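Local coordinates for periplasmic binding protein (Veillonella parvula, PDB 4MO9) that probably captures a small solute, perhaps an iron-siderophore complex, outside the cytoplasmic membrane for an ABC importer, as TroA-like periplasmic binding proteins do, at residues A[82-87]-A[357-362]. Sequence-based numbering, arbitrary orientation.
Sequences WKHFTA and PFSYSG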
loop_
_atom_site.group_PDB
_atom_site.type_symbol
_atom_site.label_atom_id
_atom_site.label_comp_id
_atom_site.label_asym_id
_atom_site.label_seq_id
_atom_site.Cartn_x
_atom_site.Cartn_y
_atom_site.Cartn_z
ATOM N N TRP A 82 0.798 6.341 12.710
ATOM C CA TRP A 82 0.036 6.322 13.958
ATOM C C TRP A 82 0.186 7.623 14.752
ATOM O O TRP A 82 -0.810 8.152 15.255
ATOM C CB TRP A 82 0.431 5.117 14.825
ATOM C CG TRP A 82 -0.393 4.995 16.070
ATOM C CD1 TRP A 82 0.034 5.113 17.361
ATOM C CD2 TRP A 82 -1.803 4.747 16.132
ATOM N NE1 TRP A 82 -1.029 4.949 18.225
ATOM C CE2 TRP A 82 -2.166 4.718 17.496
ATOM C CE3 TRP A 82 -2.791 4.535 15.167
ATOM C CZ2 TRP A 82 -3.482 4.488 17.917
ATOM C CZ3 TRP A 82 -4.092 4.317 15.580
ATOM C CH2 TRP A 82 -4.426 4.291 16.944
ATOM N N LYS A 83 1.412 8.143 14.865
ATOM C CA LYS A 83 1.620 9.399 15.588
ATOM C C LYS A 83 0.905 10.550 14.895
ATOM O O LYS A 83 0.264 11.383 15.538
ATOM C CB LYS A 83 3.107 9.765 15.673
ATOM C CG LYS A 83 4.008 8.758 16.355
ATOM C CD LYS A 83 5.480 9.199 16.179
ATOM C CE LYS A 83 6.400 8.011 15.897
ATOM N NZ LYS A 83 7.561 8.396 15.053
ATOM N N HIS A 84 1.048 10.612 13.576
ATOM C CA HIS A 84 0.490 11.710 12.806
ATOM C C HIS A 84 -1.036 11.690 12.905
ATOM O O HIS A 84 -1.676 12.715 13.173
ATOM C CB HIS A 84 0.921 11.581 11.347
ATOM C CG HIS A 84 0.532 12.746 10.497
ATOM N ND1 HIS A 84 1.103 13.995 10.641
ATOM C CD2 HIS A 84 -0.373 12.860 9.495
ATOM C CE1 HIS A 84 0.566 14.825 9.766
ATOM N NE2 HIS A 84 -0.335 14.162 9.057
ATOM N N PHE A 85 -1.611 10.509 12.713
ATOM C CA PHE A 85 -3.057 10.379 12.670
ATOM C C PHE A 85 -3.666 10.637 14.046
ATOM O O PHE A 85 -4.679 11.328 14.158
ATOM C CB PHE A 85 -3.469 9.005 12.136
ATOM C CG PHE A 85 -3.013 8.732 10.721
ATOM C CD1 PHE A 85 -2.497 9.755 9.923
ATOM C CD2 PHE A 85 -3.108 7.450 10.187
ATOM C CE1 PHE A 85 -2.071 9.493 8.621
ATOM C CE2 PHE A 85 -2.683 7.182 8.885
ATOM C CZ PHE A 85 -2.164 8.205 8.103
ATOM N N THR A 86 -3.049 10.092 15.092
ATOM C CA THR A 86 -3.577 10.269 16.447
ATOM C C THR A 86 -3.422 11.712 16.917
ATOM O O THR A 86 -4.244 12.214 17.685
ATOM C CB THR A 86 -2.957 9.277 17.468
ATOM O OG1 THR A 86 -1.530 9.383 17.462
ATOM C CG2 THR A 86 -3.351 7.861 17.121
ATOM N N ALA A 87 -2.385 12.384 16.435
ATOM C CA ALA A 87 -2.181 13.790 16.766
ATOM C C ALA A 87 -3.362 14.617 16.273
ATOM O O ALA A 87 -3.829 15.526 16.965
ATOM C CB ALA A 87 -0.885 14.303 16.159
ATOM N N PRO A 357 -9.096 12.744 6.504
ATOM C CA PRO A 357 -9.161 13.685 7.623
ATOM C C PRO A 357 -7.773 13.973 8.211
ATOM O O PRO A 357 -7.683 14.650 9.238
ATOM C CB PRO A 357 -10.003 12.934 8.648
ATOM C CG PRO A 357 -9.687 11.494 8.405
ATOM C CD PRO A 357 -9.454 11.370 6.910
ATOM N N PHE A 358 -6.724 13.465 7.580
ATOM C CA PHE A 358 -5.357 13.681 8.062
ATOM C C PHE A 358 -4.622 14.601 7.089
ATOM O O PHE A 358 -4.818 14.490 5.873
ATOM C CB PHE A 358 -4.618 12.339 8.180
ATOM C CG PHE A 358 -5.428 11.256 8.860
ATOM C CD1 PHE A 358 -5.765 11.360 10.204
ATOM C CD2 PHE A 358 -5.838 10.134 8.156
ATOM C CE1 PHE A 358 -6.512 10.367 10.830
ATOM C CE2 PHE A 358 -6.585 9.136 8.769
ATOM C CZ PHE A 358 -6.922 9.254 10.112
ATOM N N SER A 359 -3.789 15.507 7.598
ATOM C CA SER A 359 -3.091 16.446 6.725
ATOM C C SER A 359 -1.974 15.756 5.947
ATOM O O SER A 359 -1.281 14.870 6.466
ATOM C CB SER A 359 -2.510 17.611 7.528
ATOM O OG SER A 359 -1.540 17.146 8.453
ATOM N N TYR A 360 -1.802 16.154 4.692
ATOM C CA TYR A 360 -0.710 15.627 3.895
ATOM C C TYR A 360 0.610 16.289 4.292
ATOM O O TYR A 360 0.647 17.499 4.513
ATOM C CB TYR A 360 -0.976 15.853 2.407
ATOM C CG TYR A 360 0.154 15.368 1.529
ATOM C CD1 TYR A 360 0.368 14.011 1.329
ATOM C CD2 TYR A 360 1.012 16.268 0.911
ATOM C CE1 TYR A 360 1.401 13.556 0.532
ATOM C CE2 TYR A 360 2.051 15.827 0.112
ATOM C CZ TYR A 360 2.238 14.469 -0.076
ATOM O OH TYR A 360 3.280 14.033 -0.872
ATOM N N SER A 361 1.669 15.484 4.398
ATOM C CA SER A 361 3.047 15.977 4.546
ATOM C C SER A 361 4.035 14.816 4.395
ATOM O O SER A 361 3.632 13.685 4.120
ATOM C CB SER A 361 3.269 16.676 5.887
ATOM O OG SER A 361 3.258 15.739 6.939
ATOM N N GLY A 362 5.324 15.097 4.555
ATOM C CA GLY A 362 6.337 14.061 4.440
ATOM C C GLY A 362 6.832 13.871 3.015
ATOM O O GLY A 362 6.496 14.663 2.130
#
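Phe85 and Phe358 lay their rings face to face, centroids 4.0 Å apart and planes only 17° from parallel. CG of Phe85 sits over the centre of the Phe358 ring, whereas CD2 of Phe358 lies toward the rim of the Phe85 ring; CD1 of Phe85 comes within 3.5 Å of CG of Phe358. CB of Phe85 also sits over that same Phe358 face, in a CH-pi contact, while CG of Pro357 covers the opposite one. Flat, wholly apolar phenylalanine suits both places, since both residues are buried and Phe52 of helix 52-59 packs against each.

One residue earlier on the helix, His84 supplies the polar link. With CG anti to the backbone N (chi1 -173°), its ring is carried out from the helix toward the loop, where NE2 donates to the carbonyl O of Ser359 at 2.8 Å, with an N-H...O angle of 152°. The acceptor lies near the ring edge, a little out of its plane. Histidine suits the place because its flat ring can stack on Phe278 while its edge N-H serves a backbone carbonyl. OG of Ser359 is hydrogen-bonded to the carboxylate of Glu88, a second tie to helix 79-88.

The side chain of Phe85 is about 13 Å from the bound trimethylamine oxide. Leading from helix 344-355 to strand 365-367, the chain that returns to the second lobe packs here against a helix of the first, in the two-lobed, helix-linked fold of TroA-like binding proteins.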